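Local coordinates for FMN-dependent NADH-azoreductase 1 (PDB 3U7I), which probably uses FMN to pass electrons from NADH to quinones, countering stress from electrophilic quinones, and to cleave the azo bond of aromatic azo compounds, at residues L8-H13 and K114-N119; F27-E32 and N201-V206; L62-K67 and R76-V81. One frame throughout, in Å; residues are numbered along the deposited sequence.

Interaction 1. Residues L8-H13 and K114-N119; sequences LIINAH and KDYMDN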
loop_
_atom_site.group_PDB
_atom_site.type_symbol
_atom_site.label_atom_id
_atom_site.label_comp_id
_atom_site.label_asym_id
_atom_site.label_seq_id
_atom_site.Cartn_x
_atom_site.Cartn_y
_atom_site.Cartn_z
ATOM N N LEU C 8 -17.319 -9.442 -9.185
ATOM C CA LEU C 8 -16.205 -8.726 -9.785
ATOM C C LEU C 8 -14.872 -9.287 -9.298
ATOM O O LEU C 8 -14.607 -9.337 -8.096
ATOM C CB LEU C 8 -16.306 -7.218 -9.498
ATOM C CG LEU C 8 -15.164 -6.293 -9.943
ATOM C CD1 LEU C 8 -15.001 -6.272 -11.465
ATOM C CD2 LEU C 8 -15.359 -4.878 -9.389
ATOM N N ILE C 9 -14.051 -9.722 -10.246
ATOM C CA ILE C 9 -12.697 -10.179 -9.946
ATOM C C ILE C 9 -11.756 -8.979 -9.977
ATOM O O ILE C 9 -11.657 -8.284 -10.994
ATOM C CB ILE C 9 -12.184 -11.237 -10.975
ATOM C CG1 ILE C 9 -13.286 -12.242 -11.347
ATOM C CG2 ILE C 9 -10.911 -11.930 -10.449
ATOM C CD1 ILE C 9 -13.904 -12.941 -10.159
ATOM N N ILE C 10 -11.086 -8.736 -8.854
ATOM C CA ILE C 10 -10.041 -7.722 -8.772
ATOM C C ILE C 10 -8.692 -8.431 -8.676
ATOM O O ILE C 10 -8.289 -8.898 -7.605
ATOM C CB ILE C 10 -10.236 -6.789 -7.566
ATOM C CG1 ILE C 10 -11.614 -6.129 -7.618
ATOM C CG2 ILE C 10 -9.113 -5.747 -7.508
ATOM C CD1 ILE C 10 -12.183 -5.800 -6.242
ATOM N N ASN C 11 -8.024 -8.542 -9.820
ATOM C CA ASN C 11 -6.764 -9.264 -9.918
ATOM C C ASN C 11 -5.561 -8.343 -9.673
ATOM O O ASN C 11 -5.202 -7.534 -10.533
ATOM C CB ASN C 11 -6.670 -9.933 -11.289
ATOM C CG ASN C 11 -5.364 -10.669 -11.496
ATOM O OD1 ASN C 11 -4.522 -10.749 -10.594
ATOM N ND2 ASN C 11 -5.194 -11.231 -12.693
ATOM N N ALA C 12 -4.942 -8.470 -8.506
ATOM C CA ALA C 12 -3.832 -7.582 -8.135
ATOM C C ALA C 12 -2.438 -8.195 -8.385
ATOM O O ALA C 12 -1.437 -7.740 -7.820
ATOM C CB ALA C 12 -3.971 -7.136 -6.680
ATOM N N HIS C 13 -2.375 -9.223 -9.227
ATOM C CA HIS C 13 -1.113 -9.900 -9.504
ATOM C C HIS C 13 -0.380 -9.259 -10.684
ATOM O O HIS C 13 -0.929 -9.163 -11.766
ATOM C CB HIS C 13 -1.347 -11.385 -9.792
ATOM C CG HIS C 13 -0.162 -12.246 -9.476
ATOM N ND1 HIS C 13 1.070 -12.058 -10.066
ATOM C CD2 HIS C 13 -0.014 -13.281 -8.616
ATOM C CE1 HIS C 13 1.925 -12.946 -9.590
ATOM N NE2 HIS C 13 1.294 -13.699 -8.709
ATOM N N LYS C 114 -3.503 -0.381 -4.033
ATOM C CA LYS C 114 -3.680 0.929 -3.405
ATOM C C LYS C 114 -4.301 1.920 -4.393
ATOM O O LYS C 114 -5.248 2.623 -4.041
ATOM C CB LYS C 114 -2.360 1.479 -2.850
ATOM C CG LYS C 114 -2.513 2.821 -2.122
ATOM C CD LYS C 114 -3.712 2.803 -1.164
ATOM C CE LYS C 114 -3.717 3.987 -0.172
ATOM N NZ LYS C 114 -3.647 5.330 -0.808
ATOM N N ASP C 115 -3.783 1.976 -5.625
ATOM C CA ASP C 115 -4.370 2.833 -6.656
ATOM C C ASP C 115 -5.842 2.484 -6.866
ATOM O O ASP C 115 -6.679 3.374 -7.055
ATOM C CB ASP C 115 -3.650 2.682 -7.994
ATOM C CG ASP C 115 -2.284 3.309 -7.991
ATOM O OD1 ASP C 115 -2.028 4.180 -7.135
ATOM O OD2 ASP C 115 -1.474 2.942 -8.863
ATOM N N TYR C 116 -6.150 1.190 -6.853
ATOM C CA TYR C 116 -7.537 0.762 -7.026
ATOM C C TYR C 116 -8.392 1.248 -5.853
ATOM O O TYR C 116 -9.510 1.731 -6.054
ATOM C CB TYR C 116 -7.638 -0.762 -7.189
ATOM C CG TYR C 116 -9.043 -1.246 -7.485
ATOM C CD1 TYR C 116 -9.574 -1.166 -8.772
ATOM C CD2 TYR C 116 -9.841 -1.772 -6.476
ATOM C CE1 TYR C 116 -10.877 -1.614 -9.042
ATOM C CE2 TYR C 116 -11.145 -2.214 -6.734
ATOM C CZ TYR C 116 -11.651 -2.138 -8.008
ATOM O OH TYR C 116 -12.940 -2.584 -8.246
HETATM N N MSE C 117 -7.872 1.133 -4.634
HETATM C CA MSE C 117 -8.601 1.639 -3.474
HETATM C C MSE C 117 -8.858 3.129 -3.657
HETATM O O MSE C 117 -9.914 3.627 -3.281
HETATM C CB MSE C 117 -7.841 1.392 -2.159
HETATM C CG MSE C 117 -7.567 -0.084 -1.826
HETATM SE SE MSE C 117 -9.177 -1.162 -1.739
HETATM C CE MSE C 117 -10.121 -0.142 -0.353
ATOM N N ASP C 118 -7.897 3.831 -4.251
ATOM C CA ASP C 118 -8.019 5.279 -4.458
ATOM C C ASP C 118 -9.107 5.644 -5.491
ATOM O O ASP C 118 -9.601 6.781 -5.518
ATOM C CB ASP C 118 -6.665 5.909 -4.838
ATOM C CG ASP C 118 -5.654 5.876 -3.701
ATOM O OD1 ASP C 118 -6.061 5.732 -2.517
ATOM O OD2 ASP C 118 -4.436 5.990 -3.994
ATOM N N ASN C 119 -9.468 4.676 -6.334
ATOM C CA ASN C 119 -10.535 4.837 -7.330
ATOM C C ASN C 119 -11.936 4.559 -6.771
ATOM O O ASN C 119 -12.920 5.152 -7.217
ATOM C CB ASN C 119 -10.291 3.908 -8.523
ATOM C CG ASN C 119 -9.291 4.472 -9.517
ATOM O OD1 ASN C 119 -9.678 5.018 -10.550
ATOM N ND2 ASN C 119 -7.998 4.333 -9.216
#
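In the flavodoxin-like fold of this protein, the apolar layer between the parallel sheet and the helices packed on one side of it holds the contact of Leu8 and Ile10, on strand 6-11, with Tyr116 of helix 111-120. Leu8 and Ile10 alternate with Ile9, whose side chain leaves the other face of the sheet, and both point toward the helix. Tyr116 comes to meet them. Its CG lies opposite the backbone N (chi1 -175°), which sends the ring from the helix toward the strand.

Ile10 and Tyr116 cross at about a right angle, and the two branches of the isoleucine divide the work. CG2 stands over one face of the phenol ring, 4.2 Å from its centroid and 15° off the normal, a CH-pi contact displaced slightly toward the rim. The longer branch follows the same ring outward, with CD1 3.8 Å from CE2 of Tyr116 and CG1 3.8 Å from its OH. Leu8 approaches from the direction opposite to the tyrosine, and its CD2 methyl comes within 3.5 Å of the Tyr116 OH. Ile47, on the neighbouring strand 43-48, and Ile88 and Phe92, on helix 76-94, also pack against the tyrosine.

The far side of helix 111-120 serves the homodimer. Lys114 and Asp118 form a salt bridge, NZ to OD1 3.0 Å, and both also hydrogen-bond to the second subunit, at His105 and Asn106 respectively.

No hydrogen bond joins the two segments, and 123 Å² is buried between them, both sides summed. The attachment of strand to helix here is therefore mainly dispersive: aliphatic carbons of Leu8 and Ile10 form one wall of the tyrosine's packing, and the phenol oxygen meets carbon alone from this strand.

Interaction 2. Residues F27-E32 and N201-V206; sequences FKHFLE and NAYKEV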
loop_
_atom_site.group_PDB
_atom_site.type_symbol
_atom_site.label_atom_id
_atom_site.label_comp_id
_atom_site.label_asym_id
_atom_site.label_seq_id
_atom_site.Cartn_x
_atom_site.Cartn_y
_atom_site.Cartn_z
ATOM N N PHE C 27 -7.058 -19.140 -7.583
ATOM C CA PHE C 27 -8.174 -18.372 -8.133
ATOM C C PHE C 27 -8.887 -19.105 -9.276
ATOM O O PHE C 27 -10.120 -19.127 -9.343
ATOM C CB PHE C 27 -7.706 -16.995 -8.628
ATOM C CG PHE C 27 -8.659 -16.361 -9.601
ATOM C CD1 PHE C 27 -9.935 -15.995 -9.196
ATOM C CD2 PHE C 27 -8.293 -16.158 -10.925
ATOM C CE1 PHE C 27 -10.831 -15.429 -10.083
ATOM C CE2 PHE C 27 -9.185 -15.584 -11.822
ATOM C CZ PHE C 27 -10.459 -15.223 -11.398
ATOM N N LYS C 28 -8.111 -19.681 -10.190
ATOM C CA LYS C 28 -8.695 -20.391 -11.323
ATOM C C LYS C 28 -9.473 -21.627 -10.857
ATOM O O LYS C 28 -10.523 -21.973 -11.413
ATOM C CB LYS C 28 -7.614 -20.759 -12.340
ATOM C CG LYS C 28 -7.022 -19.557 -13.069
ATOM C CD LYS C 28 -5.570 -19.829 -13.483
ATOM C CE LYS C 28 -5.351 -19.621 -14.973
ATOM N NZ LYS C 28 -6.216 -20.538 -15.777
ATOM N N HIS C 29 -8.969 -22.275 -9.813
ATOM C CA HIS C 29 -9.682 -23.384 -9.195
ATOM C C HIS C 29 -10.990 -22.877 -8.581
ATOM O O HIS C 29 -12.044 -23.489 -8.771
ATOM C CB HIS C 29 -8.814 -24.058 -8.132
ATOM C CG HIS C 29 -9.351 -25.373 -7.655
ATOM N ND1 HIS C 29 -9.223 -26.537 -8.383
ATOM C CD2 HIS C 29 -10.018 -25.706 -6.524
ATOM C CE1 HIS C 29 -9.790 -27.530 -7.719
ATOM N NE2 HIS C 29 -10.286 -27.051 -6.591
ATOM N N PHE C 30 -10.914 -21.757 -7.855
ATOM C CA PHE C 30 -12.111 -21.108 -7.324
ATOM C C PHE C 30 -13.130 -20.812 -8.431
ATOM O O PHE C 30 -14.312 -21.145 -8.300
ATOM C CB PHE C 30 -11.779 -19.810 -6.566
ATOM C CG PHE C 30 -12.993 -18.952 -6.286
ATOM C CD1 PHE C 30 -13.835 -19.238 -5.217
ATOM C CD2 PHE C 30 -13.312 -17.882 -7.113
ATOM C CE1 PHE C 30 -14.964 -18.459 -4.971
ATOM C CE2 PHE C 30 -14.442 -17.107 -6.878
ATOM C CZ PHE C 30 -15.266 -17.394 -5.803
ATOM N N LEU C 31 -12.670 -20.190 -9.515
ATOM C CA LEU C 31 -13.580 -19.718 -10.555
ATOM C C LEU C 31 -14.311 -20.864 -11.250
ATOM O O LEU C 31 -15.506 -20.765 -11.547
ATOM C CB LEU C 31 -12.842 -18.844 -11.573
ATOM C CG LEU C 31 -13.735 -18.072 -12.554
ATOM C CD1 LEU C 31 -14.622 -17.073 -11.820
ATOM C CD2 LEU C 31 -12.894 -17.371 -13.613
ATOM N N GLU C 32 -13.589 -21.950 -11.505
ATOM C CA GLU C 32 -14.184 -23.146 -12.094
ATOM C C GLU C 32 -15.272 -23.705 -11.181
ATOM O O GLU C 32 -16.381 -24.013 -11.621
ATOM C CB GLU C 32 -13.105 -24.198 -12.340
ATOM C CG GLU C 32 -13.608 -25.467 -13.010
ATOM C CD GLU C 32 -12.507 -26.498 -13.229
ATOM O OE1 GLU C 32 -11.323 -26.191 -12.957
ATOM O OE2 GLU C 32 -12.831 -27.620 -13.677
ATOM N N ASN C 201 -4.434 -27.638 -0.126
ATOM C CA ASN C 201 -5.122 -27.044 1.015
ATOM C C ASN C 201 -5.952 -25.821 0.616
ATOM O O ASN C 201 -7.082 -25.651 1.077
ATOM C CB ASN C 201 -4.132 -26.693 2.122
ATOM C CG ASN C 201 -3.691 -27.911 2.913
ATOM O OD1 ASN C 201 -4.503 -28.785 3.229
ATOM N ND2 ASN C 201 -2.400 -27.978 3.234
ATOM N N ALA C 202 -5.383 -24.990 -0.256
ATOM C CA ALA C 202 -6.045 -23.788 -0.759
ATOM C C ALA C 202 -7.207 -24.151 -1.676
ATOM O O ALA C 202 -8.274 -23.542 -1.603
ATOM C CB ALA C 202 -5.059 -22.911 -1.487
ATOM N N TYR C 203 -6.998 -25.138 -2.544
ATOM C CA TYR C 203 -8.073 -25.625 -3.398
ATOM C C TYR C 203 -9.302 -26.002 -2.572
ATOM O O TYR C 203 -10.428 -25.660 -2.937
ATOM C CB TYR C 203 -7.626 -26.835 -4.218
ATOM C CG TYR C 203 -6.642 -26.528 -5.329
ATOM C CD1 TYR C 203 -6.433 -25.223 -5.771
ATOM C CD2 TYR C 203 -5.925 -27.551 -5.946
ATOM C CE1 TYR C 203 -5.529 -24.948 -6.794
ATOM C CE2 TYR C 203 -5.024 -27.287 -6.963
ATOM C CZ TYR C 203 -4.829 -25.989 -7.383
ATOM O OH TYR C 203 -3.929 -25.743 -8.393
ATOM N N LYS C 204 -9.094 -26.702 -1.459
ATOM C CA LYS C 204 -10.217 -27.153 -0.642
ATOM C C LYS C 204 -10.983 -25.986 -0.034
ATOM O O LYS C 204 -12.217 -25.963 -0.051
ATOM C CB LYS C 204 -9.766 -28.097 0.469
ATOM C CG LYS C 204 -10.936 -28.768 1.188
ATOM C CD LYS C 204 -10.603 -29.077 2.643
ATOM C CE LYS C 204 -11.849 -29.468 3.430
ATOM N NZ LYS C 204 -11.607 -29.443 4.907
ATOM N N GLU C 205 -10.249 -25.021 0.508
ATOM C CA GLU C 205 -10.861 -23.823 1.077
ATOM C C GLU C 205 -11.658 -22.999 0.067
ATOM O O GLU C 205 -12.714 -22.447 0.406
ATOM C CB GLU C 205 -9.797 -22.924 1.700
ATOM C CG GLU C 205 -9.135 -23.486 2.923
ATOM C CD GLU C 205 -8.397 -22.408 3.684
ATOM O OE1 GLU C 205 -7.202 -22.613 3.989
ATOM O OE2 GLU C 205 -9.016 -21.354 3.971
ATOM N N VAL C 206 -11.155 -22.891 -1.163
ATOM C CA VAL C 206 -11.850 -22.077 -2.162
ATOM C C VAL C 206 -13.036 -22.813 -2.783
ATOM O O VAL C 206 -13.935 -22.183 -3.350
ATOM C CB VAL C 206 -10.908 -21.534 -3.263
ATOM C CG1 VAL C 206 -9.952 -20.492 -2.676
ATOM C CG2 VAL C 206 -10.148 -22.668 -3.936
#
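The imidazole of His29 and the phenol ring of Tyr203 lie face to face, centroids 4.1 Å apart and planes 23° from parallel. Over one face of the imidazole sits Tyr203 CG, near the middle; over the phenol ring sits His29 ND1. At the edge of the imidazole, in its plane, is the CG2 methyl of Val206. The stack joins helices 22-37 and 195-214, neighbours on one side of the flavodoxin-like sheet; the short axes run 9.0 Å apart at a crossing angle of -32°, their N-to-C directions broadly alike.

His29 holds CG opposite its backbone N (chi1 -168°), which carries the imidazole across to Tyr203. The tyrosine's CB, 3.8 Å from the imidazole centroid, adds a CH-pi contact on the same face. The imidazole is also held by its NE2, which hydrogen-bonds to Glu207 one residue beyond the segment; that carboxylate would probably favour a protonated ring.

Deeper in the interface Val206 turns toward helix 22-37 and is flanked by Val185 of strand 181-187. Phe30 packs against it through CB, 3.8 Å from Val206 CB, while the edge of the phenylalanine ring brings CD1 to 3.5 Å from the carbonyl O of Val206.

Interaction 3. Residues L62-K67 and R76-V81; sequences LSAWEK and REEQKV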
loop_
_atom_site.group_PDB
_atom_site.type_symbol
_atom_site.label_atom_id
_atom_site.label_comp_id
_atom_site.label_asym_id
_atom_site.label_seq_id
_atom_site.Cartn_x
_atom_site.Cartn_y
_atom_site.Cartn_z
ATOM N N LEU C 62 -5.527 15.335 -8.556
ATOM C CA LEU C 62 -5.782 16.260 -7.452
ATOM C C LEU C 62 -6.297 17.598 -7.985
ATOM O O LEU C 62 -7.178 18.223 -7.390
ATOM C CB LEU C 62 -4.519 16.462 -6.609
ATOM C CG LEU C 62 -3.993 15.213 -5.899
ATOM C CD1 LEU C 62 -2.621 15.460 -5.263
ATOM C CD2 LEU C 62 -4.995 14.770 -4.865
ATOM N N SER C 63 -5.742 18.023 -9.115
ATOM C CA SER C 63 -6.221 19.210 -9.815
ATOM C C SER C 63 -7.665 19.030 -10.319
ATOM O O SER C 63 -8.519 19.903 -10.137
ATOM C CB SER C 63 -5.281 19.529 -10.981
ATOM O OG SER C 63 -5.805 20.557 -11.800
ATOM N N ALA C 64 -7.927 17.896 -10.963
ATOM C CA ALA C 64 -9.252 17.580 -11.471
ATOM C C ALA C 64 -10.254 17.612 -10.328
ATOM O O ALA C 64 -11.321 18.228 -10.431
ATOM C CB ALA C 64 -9.247 16.218 -12.133
ATOM N N TRP C 65 -9.897 16.952 -9.233
ATOM C CA TRP C 65 -10.778 16.843 -8.079
ATOM C C TRP C 65 -11.076 18.194 -7.433
ATOM O O TRP C 65 -12.204 18.458 -7.019
ATOM C CB TRP C 65 -10.194 15.861 -7.064
ATOM C CG TRP C 65 -10.419 14.424 -7.449
ATOM C CD1 TRP C 65 -11.214 13.965 -8.461
ATOM C CD2 TRP C 65 -9.850 13.262 -6.828
ATOM N NE1 TRP C 65 -11.177 12.592 -8.510
ATOM C CE2 TRP C 65 -10.348 12.133 -7.518
ATOM C CE3 TRP C 65 -8.966 13.064 -5.760
ATOM C CZ2 TRP C 65 -9.993 10.822 -7.171
ATOM C CZ3 TRP C 65 -8.617 11.758 -5.418
ATOM C CH2 TRP C 65 -9.129 10.658 -6.123
ATOM N N GLU C 66 -10.066 19.049 -7.358
ATOM C CA GLU C 66 -10.242 20.374 -6.783
ATOM C C GLU C 66 -11.180 21.223 -7.633
ATOM O O GLU C 66 -12.011 21.961 -7.102
ATOM C CB GLU C 66 -8.893 21.075 -6.646
ATOM C CG GLU C 66 -8.983 22.458 -6.045
ATOM C CD GLU C 66 -7.724 23.253 -6.280
ATOM O OE1 GLU C 66 -7.168 23.159 -7.399
ATOM O OE2 GLU C 66 -7.283 23.962 -5.348
ATOM N N LYS C 67 -11.033 21.118 -8.953
ATOM C CA LYS C 67 -11.893 21.841 -9.887
ATOM C C LYS C 67 -13.337 21.337 -9.823
ATOM O O LYS C 67 -14.282 22.128 -9.803
ATOM C CB LYS C 67 -11.362 21.714 -11.318
ATOM C CG LYS C 67 -10.007 22.361 -11.548
ATOM C CD LYS C 67 -9.642 22.291 -13.024
ATOM C CE LYS C 67 -8.320 22.972 -13.317
ATOM N NZ LYS C 67 -7.899 22.730 -14.724
ATOM N N ARG C 76 -8.655 18.788 -20.765
ATOM C CA ARG C 76 -8.870 17.569 -21.539
ATOM C C ARG C 76 -8.361 16.341 -20.795
ATOM O O ARG C 76 -9.077 15.341 -20.669
ATOM C CB ARG C 76 -8.179 17.659 -22.898
ATOM C CG ARG C 76 -8.184 16.341 -23.652
ATOM C CD ARG C 76 -8.649 16.530 -25.085
ATOM N NE ARG C 76 -9.356 15.358 -25.603
ATOM C CZ ARG C 76 -8.808 14.437 -26.391
ATOM N NH1 ARG C 76 -7.534 14.543 -26.764
ATOM N NH2 ARG C 76 -9.539 13.410 -26.809
ATOM N N GLU C 77 -7.122 16.423 -20.311
ATOM C CA GLU C 77 -6.500 15.313 -19.592
ATOM C C GLU C 77 -7.135 15.053 -18.218
ATOM O O GLU C 77 -7.237 13.903 -17.787
ATOM C CB GLU C 77 -4.979 15.498 -19.479
ATOM C CG GLU C 77 -4.479 16.926 -19.614
ATOM C CD GLU C 77 -2.994 17.049 -19.289
ATOM O OE1 GLU C 77 -2.202 17.387 -20.201
ATOM O OE2 GLU C 77 -2.617 16.804 -18.120
ATOM N N GLU C 78 -7.569 16.114 -17.542
ATOM C CA GLU C 78 -8.333 15.970 -16.301
ATOM C C GLU C 78 -9.676 15.279 -16.555
ATOM O O GLU C 78 -10.114 14.438 -15.770
ATOM C CB GLU C 78 -8.558 17.333 -15.648
ATOM C CG GLU C 78 -7.293 17.938 -15.089
ATOM C CD GLU C 78 -7.452 19.395 -14.738
ATOM O OE1 GLU C 78 -8.547 19.947 -14.982
ATOM O OE2 GLU C 78 -6.481 19.996 -14.219
ATOM N N GLN C 79 -10.328 15.640 -17.651
ATOM C CA GLN C 79 -11.582 15.014 -18.046
ATOM C C GLN C 79 -11.380 13.517 -18.315
ATOM O O GLN C 79 -12.126 12.671 -17.809
ATOM C CB GLN C 79 -12.134 15.718 -19.290
ATOM C CG GLN C 79 -13.388 15.106 -19.868
ATOM C CD GLN C 79 -13.634 15.547 -21.299
ATOM O OE1 GLN C 79 -13.181 16.617 -21.720
ATOM N NE2 GLN C 79 -14.345 14.718 -22.061
ATOM N N LYS C 80 -10.349 13.198 -19.094
ATOM C CA LYS C 80 -10.078 11.828 -19.515
ATOM C C LYS C 80 -9.741 10.897 -18.343
ATOM O O LYS C 80 -10.229 9.763 -18.285
ATOM C CB LYS C 80 -8.961 11.810 -20.562
ATOM C CG LYS C 80 -8.547 10.426 -21.031
ATOM C CD LYS C 80 -7.171 10.471 -21.689
ATOM C CE LYS C 80 -6.534 9.084 -21.783
ATOM N NZ LYS C 80 -5.093 9.136 -22.181
ATOM N N VAL C 81 -8.913 11.362 -17.411
ATOM C CA VAL C 81 -8.557 10.519 -16.267
ATOM C C VAL C 81 -9.734 10.299 -15.310
ATOM O O VAL C 81 -9.963 9.170 -14.872
ATOM C CB VAL C 81 -7.288 11.015 -15.509
ATOM C CG1 VAL C 81 -7.513 12.399 -14.913
ATOM C CG2 VAL C 81 -6.878 10.004 -14.427
#
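Glu78 reaches across to Ser63 and Lys67, which share its carboxylate. Ser63 OG donates to OE2 at 2.6 Å, approaching from above the carboxylate plane, 46° out of it. Lys67 NZ meets OE1 on its syn lone pair, the side of the other oxygen, in a 2.9 Å salt bridge, and makes a weak bond to OE2 at 3.1 Å. Each oxygen has two donors: Ser63 OG and, weakly, Lys67 NZ at OE2; Lys67 NZ and the backbone N of Thr75, just ahead of the segment, at OE1. Together these partners should favour the ionised carboxylate.

Nearer the backbones, Ala64 CB rests 3.8 Å from Glu78 CB, with the CA atoms of the two residues 5.2 Å apart. This small side chain marks the close point of two successive helices packed at a right angle: in the flavodoxin-like domain, the short axes of helices 59-68 and 76-94 cross at -90°, 9.3 Å apart at the nearest.

Extended chains carry both charged groups to the meeting point. Lys67 is stretched beyond CG, as is Glu78, and the two cross at about a right angle. Around them, Leu74 and Thr75 of the connecting loop touch Lys67, and Thr60 lies against Glu78.

Interactions 1 and 2 lie on the two sides of the parallel sheet, with centres about 20 Å apart. Strand 6-11 links them directly: Ile9, on the other face of the sheet from Leu8 and Ile10, puts CG2 3.5 Å from CZ of Phe27. Interaction 3 is peripheral, its centre about 26 Å from that of the chain, yet Trp65 CH2 comes 4.0 Å from Asp118 O of interaction 1. Interactions 2 and 3 do not touch, their nearest atoms being about 25 Å apart. Relative to the predicted FMN-binding residues, Tyr203 is closer, about 7 Å from Val22 between side chains, than Ile10, about 12 Å from Ser23; interaction 3 lies away from that site.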